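Local coordinates for probable sulfate-binding lipoprotein SubI (Mycobacterium tuberculosis, PDB 6DDN) that probably binds sulfate outside the cytoplasmic membrane and delivers it to a transporter for uptake, at residues 117-121 with 122-126; 281-285 with 286-290; 201-204 with 205-209; 252-255 with 256-260. All blocks are in the same frame, centred on the assembly; numbering follows the deposited sequence. Where two conformers were deposited one is given.

Interaction 1 of 4, residues 117-121 with 122-126. With SO4 (sulfate ion), chain E.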
loop_
_atom_site.group_PDB
_atom_site.type_symbol
_atom_site.label_atom_id
_atom_site.label_comp_id
_atom_site.label_asym_id
_atom_site.label_seq_id
_atom_site.Cartn_x
_atom_site.Cartn_y
_atom_site.Cartn_z
ATOM N N ARG A 117 8.445 -11.115 -7.861
ATOM C CA ARG A 117 9.703 -10.881 -8.566
ATOM C C ARG A 117 10.881 -11.430 -7.772
ATOM O O ARG A 117 11.792 -12.042 -8.342
ATOM C CB ARG A 117 9.891 -9.389 -8.839
ATOM C CG ARG A 117 11.237 -9.051 -9.475
ATOM C CD ARG A 117 11.496 -7.552 -9.528
ATOM N NE ARG A 117 10.619 -6.869 -10.474
ATOM C CZ ARG A 117 9.529 -6.192 -10.127
ATOM N NH1 ARG A 117 8.789 -5.602 -11.055
ATOM N NH2 ARG A 117 9.178 -6.105 -8.851
ATOM N N LEU A 118 10.872 -11.233 -6.452
ATOM C CA LEU A 118 11.944 -11.766 -5.618
ATOM C C LEU A 118 11.884 -13.284 -5.527
ATOM O O LEU A 118 12.928 -13.937 -5.413
ATOM C CB LEU A 118 11.880 -11.148 -4.224
ATOM C CG LEU A 118 12.045 -9.632 -4.183
ATOM C CD1 LEU A 118 12.425 -9.206 -2.792
ATOM C CD2 LEU A 118 13.096 -9.180 -5.179
ATOM N N VAL A 119 10.682 -13.861 -5.563
ATOM C CA VAL A 119 10.564 -15.314 -5.583
ATOM C C VAL A 119 11.117 -15.869 -6.889
ATOM O O VAL A 119 11.867 -16.852 -6.899
ATOM C CB VAL A 119 9.101 -15.738 -5.363
ATOM C CG1 VAL A 119 9.001 -17.248 -5.251
ATOM C CG2 VAL A 119 8.538 -15.079 -4.120
ATOM N N LYS A 120 10.763 -15.234 -8.010
ATOM C CA LYS A 120 11.308 -15.614 -9.306
ATOM C C LYS A 120 12.829 -15.529 -9.339
ATOM O O LYS A 120 13.460 -16.217 -10.149
ATOM C CB LYS A 120 10.716 -14.721 -10.399
ATOM C CG LYS A 120 10.483 -15.413 -11.729
ATOM C CD LYS A 120 9.108 -16.063 -11.789
ATOM C CE LYS A 120 8.853 -16.686 -13.154
ATOM N NZ LYS A 120 9.920 -17.649 -13.545
ATOM N N ALA A 121 13.427 -14.707 -8.479
ATOM C CA ALA A 121 14.869 -14.516 -8.441
ATOM C C ALA A 121 15.538 -15.282 -7.307
ATOM O O ALA A 121 16.736 -15.096 -7.073
ATOM C CB ALA A 121 15.198 -13.026 -8.326
ATOM N N GLY A 122 14.797 -16.130 -6.597
ATOM C CA GLY A 122 15.365 -16.886 -5.496
ATOM C C GLY A 122 15.647 -16.095 -4.239
ATOM O O GLY A 122 16.278 -16.626 -3.321
ATOM N N LYS A 123 15.200 -14.842 -4.165
ATOM C CA LYS A 123 15.455 -14.003 -3.001
ATOM C C LYS A 123 14.430 -14.199 -1.894
ATOM O O LYS A 123 14.748 -13.982 -0.719
ATOM C CB LYS A 123 15.481 -12.529 -3.412
ATOM C CG LYS A 123 16.544 -12.193 -4.438
ATOM C CD LYS A 123 17.897 -11.980 -3.784
ATOM C CE LYS A 123 18.943 -11.582 -4.813
ATOM N NZ LYS A 123 20.271 -11.325 -4.189
ATOM N N VAL A 124 13.208 -14.589 -2.239
ATOM C CA VAL A 124 12.165 -14.874 -1.262
ATOM C C VAL A 124 11.718 -16.312 -1.471
ATOM O O VAL A 124 11.338 -16.691 -2.588
ATOM C CB VAL A 124 10.978 -13.904 -1.386
ATOM C CG1 VAL A 124 9.748 -14.479 -0.706
ATOM C CG2 VAL A 124 11.329 -12.556 -0.780
ATOM N N ASP A 125 11.778 -17.110 -0.405
ATOM C CA ASP A 125 11.286 -18.479 -0.453
ATOM C C ASP A 125 9.805 -18.473 -0.828
ATOM O O ASP A 125 9.061 -17.545 -0.504
ATOM C CB ASP A 125 11.513 -19.167 0.901
ATOM C CG ASP A 125 10.943 -20.583 0.961
ATOM O OD1 ASP A 125 11.707 -21.495 1.333
ATOM O OD2 ASP A 125 9.750 -20.797 0.657
ATOM N N LYS A 126 9.381 -19.532 -1.521
ATOM C CA LYS A 126 8.004 -19.605 -2.003
ATOM C C LYS A 126 6.997 -19.844 -0.881
ATOM O O LYS A 126 5.798 -19.608 -1.080
ATOM C CB LYS A 126 7.885 -20.705 -3.056
ATOM C CG LYS A 126 9.166 -20.939 -3.849
ATOM C CD LYS A 126 9.265 -22.383 -4.316
ATOM C CE LYS A 126 10.567 -22.630 -5.055
ATOM N NZ LYS A 126 11.752 -22.204 -4.254
HETATM S S SO4 E . 11.005 -5.924 -14.125
HETATM O O1 SO4 E . 12.254 -6.395 -13.535
HETATM O O2 SO4 E . 10.806 -4.518 -13.787
HETATM O O3 SO4 E . 11.062 -6.069 -15.576
HETATM O O4 SO4 E . 9.892 -6.713 -13.606
#

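Interaction 2 of 4, residues 281-285 with 286-290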
loop_
_atom_site.group_PDB
_atom_site.type_symbol
_atom_site.label_atom_id
_atom_site.label_comp_id
_atom_site.label_asym_id
_atom_site.label_seq_id
_atom_site.Cartn_x
_atom_site.Cartn_y
_atom_site.Cartn_z
ATOM N N ARG A 281 9.432 -10.761 11.576
ATOM C CA ARG A 281 8.239 -10.952 10.759
ATOM C C ARG A 281 7.084 -11.493 11.593
ATOM O O ARG A 281 5.953 -11.001 11.498
ATOM C CB ARG A 281 8.539 -11.893 9.592
ATOM C CG ARG A 281 7.322 -12.182 8.730
ATOM C CD ARG A 281 7.418 -13.539 8.067
ATOM N NE ARG A 281 7.288 -14.625 9.034
ATOM C CZ ARG A 281 7.711 -15.868 8.821
ATOM N NH1 ARG A 281 8.292 -16.182 7.672
ATOM N NH2 ARG A 281 7.553 -16.796 9.757
ATOM N N ASN A 282 7.351 -12.512 12.414
ATOM C CA ASN A 282 6.298 -13.102 13.233
ATOM C C ASN A 282 5.782 -12.120 14.275
ATOM O O ASN A 282 4.602 -12.171 14.641
ATOM C CB ASN A 282 6.811 -14.375 13.905
ATOM C CG ASN A 282 7.119 -15.479 12.906
ATOM O OD1 ASN A 282 6.737 -15.400 11.738
ATOM N ND2 ASN A 282 7.811 -16.516 13.364
ATOM N N PHE A 283 6.641 -11.217 14.754
ATOM C CA PHE A 283 6.203 -10.221 15.726
ATOM C C PHE A 283 5.084 -9.349 15.171
ATOM O O PHE A 283 4.260 -8.841 15.938
ATOM C CB PHE A 283 7.388 -9.355 16.156
ATOM C CG PHE A 283 7.037 -8.305 17.172
ATOM C CD1 PHE A 283 6.889 -8.637 18.509
ATOM C CD2 PHE A 283 6.860 -6.985 16.791
ATOM C CE1 PHE A 283 6.568 -7.673 19.446
ATOM C CE2 PHE A 283 6.539 -6.017 17.722
ATOM C CZ PHE A 283 6.392 -6.361 19.052
ATOM N N GLN A 284 5.033 -9.173 13.846
ATOM C CA GLN A 284 4.019 -8.312 13.246
ATOM C C GLN A 284 2.615 -8.856 13.457
ATOM O O GLN A 284 1.661 -8.079 13.592
ATOM C CB GLN A 284 4.295 -8.138 11.752
ATOM C CG GLN A 284 5.674 -7.593 11.438
ATOM C CD GLN A 284 6.021 -6.392 12.288
ATOM O OE1 GLN A 284 5.195 -5.501 12.490
ATOM N NE2 GLN A 284 7.245 -6.365 12.801
ATOM N N TYR A 285 2.464 -10.177 13.487
ATOM C CA TYR A 285 1.155 -10.795 13.643
ATOM C C TYR A 285 0.729 -10.923 15.099
ATOM O O TYR A 285 -0.365 -11.432 15.363
ATOM C CB TYR A 285 1.147 -12.168 12.965
ATOM C CG TYR A 285 1.361 -12.080 11.471
ATOM C CD1 TYR A 285 0.294 -11.858 10.611
ATOM C CD2 TYR A 285 2.632 -12.195 10.923
ATOM C CE1 TYR A 285 0.485 -11.764 9.244
ATOM C CE2 TYR A 285 2.833 -12.103 9.555
ATOM C CZ TYR A 285 1.755 -11.888 8.721
ATOM O OH TYR A 285 1.948 -11.796 7.361
ATOM N N THR A 286 1.556 -10.478 16.042
ATOM C CA THR A 286 1.154 -10.477 17.438
ATOM C C THR A 286 0.010 -9.494 17.658
ATOM O O THR A 286 -0.244 -8.598 16.848
ATOM C CB THR A 286 2.329 -10.108 18.344
ATOM O OG1 THR A 286 2.769 -8.780 18.034
ATOM C CG2 THR A 286 3.481 -11.083 18.154
ATOM N N VAL A 287 -0.690 -9.676 18.778
ATOM C CA VAL A 287 -1.806 -8.793 19.099
ATOM C C VAL A 287 -1.321 -7.355 19.236
ATOM O O VAL A 287 -1.943 -6.420 18.716
ATOM C CB VAL A 287 -2.519 -9.282 20.373
ATOM C CG1 VAL A 287 -3.341 -8.163 20.995
ATOM C CG2 VAL A 287 -3.388 -10.495 20.063
ATOM N N GLN A 288 -0.187 -7.161 19.914
ATOM C CA GLN A 288 0.329 -5.813 20.138
ATOM C C GLN A 288 0.681 -5.131 18.824
ATOM O O GLN A 288 0.261 -3.996 18.569
ATOM C CB GLN A 288 1.547 -5.864 21.059
ATOM C CG GLN A 288 2.090 -4.494 21.431
ATOM C CD GLN A 288 3.494 -4.554 22.001
ATOM O OE1 GLN A 288 4.166 -5.585 21.924
ATOM N NE2 GLN A 288 3.948 -3.444 22.572
ATOM N N ALA A 289 1.453 -5.810 17.973
ATOM C CA ALA A 289 1.861 -5.206 16.708
ATOM C C ALA A 289 0.657 -4.883 15.834
ATOM O O ALA A 289 0.632 -3.845 15.164
ATOM C CB ALA A 289 2.827 -6.130 15.971
ATOM N N GLN A 290 -0.350 -5.760 15.825
ATOM C CA GLN A 290 -1.556 -5.486 15.051
ATOM C C GLN A 290 -2.282 -4.258 15.584
ATOM O O GLN A 290 -2.798 -3.447 14.806
ATOM C CB GLN A 290 -2.477 -6.705 15.062
ATOM C CG GLN A 290 -1.963 -7.862 14.229
ATOM C CD GLN A 290 -2.103 -7.613 12.742
ATOM O OE1 GLN A 290 -3.187 -7.754 12.179
ATOM N NE2 GLN A 290 -1.004 -7.237 12.098
#

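Interaction 3 of 4, residues 201-204 with 205-209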
loop_
_atom_site.group_PDB
_atom_site.type_symbol
_atom_site.label_atom_id
_atom_site.label_comp_id
_atom_site.label_asym_id
_atom_site.label_seq_id
_atom_site.Cartn_x
_atom_site.Cartn_y
_atom_site.Cartn_z
ATOM N N ASP A 201 -12.394 2.269 -20.294
ATOM C CA ASP A 201 -12.727 3.582 -20.835
ATOM C C ASP A 201 -12.734 4.655 -19.754
ATOM O O ASP A 201 -12.424 5.818 -20.036
ATOM C CB ASP A 201 -14.077 3.529 -21.549
ATOM C CG ASP A 201 -14.011 2.771 -22.859
ATOM O OD1 ASP A 201 -12.972 2.129 -23.127
ATOM O OD2 ASP A 201 -14.996 2.817 -23.623
ATOM N N PHE A 202 -13.078 4.295 -18.517
ATOM C CA PHE A 202 -12.986 5.266 -17.433
ATOM C C PHE A 202 -11.533 5.598 -17.127
ATOM O O PHE A 202 -11.149 6.773 -17.086
ATOM C CB PHE A 202 -13.684 4.746 -16.179
ATOM C CG PHE A 202 -13.550 5.665 -14.999
ATOM C CD1 PHE A 202 -12.459 5.579 -14.150
ATOM C CD2 PHE A 202 -14.510 6.632 -14.749
ATOM C CE1 PHE A 202 -12.330 6.437 -13.078
ATOM C CE2 PHE A 202 -14.390 7.485 -13.668
ATOM C CZ PHE A 202 -13.298 7.386 -12.831
ATOM N N VAL A 203 -10.716 4.569 -16.879
ATOM C CA VAL A 203 -9.290 4.773 -16.638
ATOM C C VAL A 203 -8.663 5.526 -17.803
ATOM O O VAL A 203 -7.807 6.400 -17.612
ATOM C CB VAL A 203 -8.595 3.418 -16.396
ATOM C CG1 VAL A 203 -7.082 3.563 -16.471
ATOM C CG2 VAL A 203 -9.017 2.833 -15.056
ATOM N N ASN A 204 -9.094 5.206 -19.025
ATOM C CA ASN A 204 -8.648 5.925 -20.213
ATOM C C ASN A 204 -8.861 7.426 -20.064
ATOM O O ASN A 204 -7.925 8.222 -20.195
ATOM C CB ASN A 204 -9.396 5.393 -21.437
ATOM C CG ASN A 204 -8.530 5.338 -22.674
ATOM O OD1 ASN A 204 -7.731 6.239 -22.927
ATOM N ND2 ASN A 204 -8.690 4.279 -23.459
ATOM N N THR A 205 -10.101 7.830 -19.781
ATOM C CA THR A 205 -10.407 9.250 -19.655
ATOM C C THR A 205 -9.754 9.849 -18.417
ATOM O O THR A 205 -9.325 11.009 -18.433
ATOM C CB THR A 205 -11.919 9.456 -19.619
ATOM O OG1 THR A 205 -12.524 8.725 -20.692
ATOM C CG2 THR A 205 -12.261 10.928 -19.765
ATOM N N LEU A 206 -9.663 9.074 -17.336
ATOM C CA LEU A 206 -9.038 9.576 -16.118
ATOM C C LEU A 206 -7.562 9.873 -16.340
ATOM O O LEU A 206 -7.073 10.954 -15.991
ATOM C CB LEU A 206 -9.224 8.569 -14.982
ATOM C CG LEU A 206 -8.471 8.866 -13.684
ATOM C CD1 LEU A 206 -9.099 10.044 -12.958
ATOM C CD2 LEU A 206 -8.435 7.636 -12.790
ATOM N N VAL A 207 -6.835 8.927 -16.936
ATOM C CA VAL A 207 -5.392 9.086 -17.090
ATOM C C VAL A 207 -5.074 10.161 -18.122
ATOM O O VAL A 207 -4.301 11.088 -17.856
ATOM C CB VAL A 207 -4.741 7.740 -17.456
ATOM C CG1 VAL A 207 -3.291 7.950 -17.861
ATOM C CG2 VAL A 207 -4.837 6.769 -16.283
ATOM N N ASN A 208 -5.670 10.057 -19.313
ATOM C CA ASN A 208 -5.284 10.943 -20.410
ATOM C C ASN A 208 -5.630 12.393 -20.105
ATOM O O ASN A 208 -4.799 13.290 -20.289
ATOM C CB ASN A 208 -5.958 10.492 -21.706
ATOM C CG ASN A 208 -5.351 9.223 -22.265
ATOM O OD1 ASN A 208 -4.222 8.865 -21.935
ATOM N ND2 ASN A 208 -6.099 8.537 -23.120
ATOM N N GLU A 209 -6.851 12.648 -19.639
ATOM C CA GLU A 209 -7.321 14.020 -19.522
ATOM C C GLU A 209 -7.224 14.590 -18.111
ATOM O O GLU A 209 -7.497 15.780 -17.930
ATOM C CB GLU A 209 -8.767 14.129 -20.032
ATOM C CG GLU A 209 -9.039 13.293 -21.286
ATOM C CD GLU A 209 -10.314 13.696 -22.010
ATOM O OE1 GLU A 209 -10.431 13.423 -23.223
ATOM O OE2 GLU A 209 -11.195 14.303 -21.379
#

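Interaction 4 of 4, residues 252-255 with 256-260. With SO4 (sulfate ion), chain G.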
loop_
_atom_site.group_PDB
_atom_site.type_symbol
_atom_site.label_atom_id
_atom_site.label_comp_id
_atom_site.label_asym_id
_atom_site.label_seq_id
_atom_site.Cartn_x
_atom_site.Cartn_y
_atom_site.Cartn_z
ATOM N N HIS A 252 -9.533 13.444 3.675
ATOM C CA HIS A 252 -9.751 12.382 2.705
ATOM C C HIS A 252 -11.188 11.887 2.750
ATOM O O HIS A 252 -11.798 11.800 3.819
ATOM C CB HIS A 252 -8.782 11.208 2.921
ATOM C CG HIS A 252 -9.022 10.439 4.181
ATOM N ND1 HIS A 252 -8.537 10.847 5.407
ATOM C CD2 HIS A 252 -9.683 9.279 4.407
ATOM C CE1 HIS A 252 -8.897 9.975 6.332
ATOM N NE2 HIS A 252 -9.593 9.015 5.751
ATOM N N VAL A 253 -11.719 11.578 1.568
ATOM C CA VAL A 253 -13.019 10.942 1.402
ATOM C C VAL A 253 -12.803 9.655 0.624
ATOM O O VAL A 253 -12.139 9.660 -0.420
ATOM C CB VAL A 253 -14.019 11.853 0.667
ATOM C CG1 VAL A 253 -15.448 11.399 0.931
ATOM C CG2 VAL A 253 -13.824 13.305 1.072
ATOM N N THR A 254 -13.348 8.562 1.129
ATOM C CA THR A 254 -13.260 7.311 0.386
ATOM C C THR A 254 -14.462 7.182 -0.541
ATOM O O THR A 254 -15.601 7.346 -0.089
ATOM C CB THR A 254 -13.206 6.122 1.333
ATOM O OG1 THR A 254 -12.213 6.360 2.337
ATOM C CG2 THR A 254 -12.849 4.855 0.576
ATOM N N PRO A 255 -14.256 6.907 -1.828
ATOM C CA PRO A 255 -15.396 6.746 -2.723
ATOM C C PRO A 255 -16.259 5.587 -2.273
ATOM O O PRO A 255 -15.779 4.666 -1.584
ATOM C CB PRO A 255 -14.739 6.469 -4.085
ATOM C CG PRO A 255 -13.385 5.944 -3.756
ATOM C CD PRO A 255 -12.973 6.663 -2.508
ATOM N N PRO A 256 -17.552 5.601 -2.614
ATOM C CA PRO A 256 -18.434 4.501 -2.184
ATOM C C PRO A 256 -17.916 3.129 -2.579
ATOM O O PRO A 256 -18.005 2.185 -1.785
ATOM C CB PRO A 256 -19.762 4.836 -2.875
ATOM C CG PRO A 256 -19.719 6.314 -3.066
ATOM C CD PRO A 256 -18.284 6.643 -3.352
ATOM N N GLN A 257 -17.368 2.996 -3.782
ATOM C CA GLN A 257 -16.661 1.794 -4.193
ATOM C C GLN A 257 -15.165 2.076 -4.157
ATOM O O GLN A 257 -14.701 3.061 -4.740
ATOM C CB GLN A 257 -17.080 1.346 -5.594
ATOM C CG GLN A 257 -18.573 1.135 -5.772
ATOM C CD GLN A 257 -18.897 0.342 -7.025
ATOM O OE1 GLN A 257 -18.379 -0.754 -7.231
ATOM N NE2 GLN A 257 -19.755 0.899 -7.873
ATOM N N THR A 258 -14.420 1.223 -3.461
ATOM C CA THR A 258 -12.974 1.347 -3.385
ATOM C C THR A 258 -12.361 -0.045 -3.407
ATOM O O THR A 258 -13.065 -1.059 -3.363
ATOM C CB THR A 258 -12.534 2.117 -2.134
ATOM O OG1 THR A 258 -11.151 2.471 -2.250
ATOM C CG2 THR A 258 -12.728 1.269 -0.890
ATOM N N PHE A 259 -11.033 -0.088 -3.480
ATOM C CA PHE A 259 -10.292 -1.334 -3.596
ATOM C C PHE A 259 -9.590 -1.665 -2.287
ATOM O O PHE A 259 -9.118 -0.768 -1.580
ATOM C CB PHE A 259 -9.265 -1.263 -4.726
ATOM C CG PHE A 259 -9.019 -2.581 -5.395
ATOM C CD1 PHE A 259 -9.842 -3.013 -6.421
ATOM C CD2 PHE A 259 -7.973 -3.395 -4.992
ATOM C CE1 PHE A 259 -9.627 -4.228 -7.036
ATOM C CE2 PHE A 259 -7.750 -4.612 -5.602
ATOM C CZ PHE A 259 -8.579 -5.029 -6.628
ATOM N N LYS A 260 -9.519 -2.955 -1.976
ATOM C CA LYS A 260 -8.860 -3.417 -0.760
ATOM C C LYS A 260 -7.362 -3.527 -1.007
ATOM O O LYS A 260 -6.919 -4.328 -1.837
ATOM C CB LYS A 260 -9.435 -4.761 -0.319
ATOM C CG LYS A 260 -8.867 -5.277 0.995
ATOM C CD LYS A 260 -9.000 -6.787 1.094
ATOM C CE LYS A 260 -8.964 -7.253 2.540
ATOM N NZ LYS A 260 -9.267 -8.708 2.664
HETATM S S SO4 G . -18.220 5.156 -6.985
HETATM O O1 SO4 G . -17.126 4.307 -6.535
HETATM O O2 SO4 G . -17.758 6.535 -7.007
HETATM O O3 SO4 G . -18.634 4.765 -8.329
HETATM O O4 SO4 G . -19.341 5.016 -6.062
#

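Interaction 1 of 4, residues 117-121 with 122-126
Val119 and Val124 make the dense part of this local contact, where helix 113-120 ends and the chain turns back past its last turn. Val119 CG2 lies 3.7 Å from Val124 CG1, the two side chains crossing at a slant, and Val119 CA sits 3.4 Å from Val124 O in a CA-H...O contact. Beside them Leu118 CB meets Val124 CG2 at 3.8 Å; Val107 of strand 106-108 touches both Leu118 and Val124, so this side faces the protein interior. The polar edge is a Schellman motif. Gly122 N donates to Val119 O at 3.0 Å with a fairly straight N-H...O angle of 165°, and Lys123 N donates to Leu118 O at 2.7 Å. Val124 N adds a longer bond to the same Leu118 O, both donors arriving from one face of its carbonyl plane. Gly122, with phi 74°, is the C-prime residue.

The solvent side is looser. Lys126 CG only brushes Val119 CG1 at 4.0 Å, and Lys123 turns its chain away at chi2. Farther back, Arg117 and Arg96 both bond a sulfate ion, probably from the crystallisation liquor; at the edge of the Arg117 guanidinium NE and NH1 both reach O4, while NH2 forms a salt bridge with Asp114. Two carbonyls at the helix end thus find donors in the reversing backbone, which implies a C-terminus closed by main-chain chemistry and flanked on its inner side by aliphatic branches.

Interaction 2 of 4, residues 281-285 with 286-290
Thr286 OG1 donates to Phe283 O across a short 2.6 Å, lying in the plane of that carbonyl, and Thr286 N reaches the same oxygen at 3.2 Å from well above the plane. Two bonds from one residue therefore grip Phe283 O near the C-terminal end of the first helix. The hydroxyl works in the other direction as well: it accepts from Ala289 N at 3.2 Å, with an N-H...O angle of 161°, as the N-cap of helix 287-295. A chi1 of 62° sets OG1 between the backbone N and the carbonyl carbon, from where it can serve both helices.

Next outward, Gln290 NE2 donates to Gln284 O at 3.2 Å, approaching from above the carbonyl plane; the Gln290 chain bends at chi2 to bring the amide back. The same NE2 also bonds to Pro137 O, and Gln290 OE1 accepts from Asp302 N.

Beside these bonds the side chains pack. Ala289 CB points at the preceding helix end, 3.1 Å from Phe283 O and 4.1 Å from Phe283 CE2. Thr286 OG1 lies over one face of the Phe283 ring near its rim, while Gln288 OE1 comes to 3.7 Å from Phe283 CZ, its amide plane steeply inclined to the ring. Phe283 also meets the ring of Phe73 on helix 63-74. The arrangement is a tight junction between consecutive helices, with an N-cap threonine that also bonds the last turn of the helix before it.

Interaction 3 of 4, residues 201-204 with 205-209
Asp201 O is held by two donors from Thr205: the backbone N at 3.1 Å and the hydroxyl OG1 at 3.0 Å. The first is an ordinary i to i+4 bond of the alpha helix 196-210; the second comes nearly along the C=O axis, with a C=O...OG1 angle of 164°. With chi1 at -49°, OG1 lies anti to the carbonyl carbon of Thr205 and folds back along the helix, which places its hydroxyl hydrogen in a bond to the preceding turn.

The ladder continues through Leu206 N to Phe202 O and Val207 N to Val203 O, both 2.8 Å, and through Asn208 N to Asn204 O. These bonds are close to straight at their hydrogens.

Side chains one turn apart divide by face. On the buried face Leu206 CD2 approaches Phe202 CE1 at 4.1 Å, neither squarely over the ring nor at its edge. Phe202 in turn packs on Trp157 and Leu161 and on Pro185 and Lys189 of helix 177-190, while Leu206 touches Leu160; this side of the helix therefore lies against helix 177-190 and the loop residues Trp157, Leu160 and Leu161. Asn204 and Asn208 belong to the exposed face. Along another flank Val203 and Val207 run side by side, pointing the same way, and their nearest branches, Val203 CG1 and Val207 CG2, are 3.9 Å apart.

Interaction 4 of 4, residues 252-255 with 256-260
Pro255, the residue most buried by the contact, is bonded to Pro256 and packs against Gln257 at the start of strand 257-267. Its ring reaches forward along the chain, Pro255 CG lying 3.3 Å from Gln257 O, a carbonyl that also accepts from Trp157 NE1. Pro255 further rests on the Trp157 side chain and on Phe144 of strand 138-147. The adjoining rings meet through Pro255 CB and Pro256 CD, 3.6 Å apart. Pro255 is extended, with psi 155°, whereas Pro256 takes phi/psi of -54/-40°, and the switch from extended to helical backbone angles bends the chain between the two strands.

Pro256 stands on the exposed side, where its CB lies 3.2 Å from O4 of a sulfate ion, probably from the crystallisation liquor. Gln257 N donates to O1 of that ion at 3.1 Å, and Trp157 N is a second donor to it; two main-chain N-H groups therefore hold this anion.

Across the bend Thr254 and Thr258 close the inner side. Thr254 CG2 touches Thr258 CB and CG2, each at 3.9 Å, an apolar methyl contact, while the hydroxyls turn elsewhere: Thr258 OG1 donates to Val142 O, and Thr254 OG1 has a weak bond to Thr143 OG1. This Pro-Pro link, with no hydrogen bond across it, joins strands 250-253 and 257-267, which both pair antiparallel with strand 138-147 in the mixed sheet of this solute-binding fold.

Along the chain the order is interaction 1, interaction 3, interaction 4 and interaction 2, all within the solute-binding protein fold. Interactions 3 and 4 are neighbours, with centres 18 Å apart, and Trp157 touches both Phe202 and Pro255. Interactions 2 and 3 are the most distant pair, their centres 40 Å apart on opposite sides of the chain's centre; interactions 1 and 4 likewise lie on opposite sides, 32 Å apart. Strand 257-267 starts in interaction 4 and leads towards helix 274-284 of interaction 2. No two contacts touch: one lies within the mixed sheet and three at helices. The sulfates at interactions 1 and 4, probably from the crystallisation liquor, do not by themselves mark the transport site.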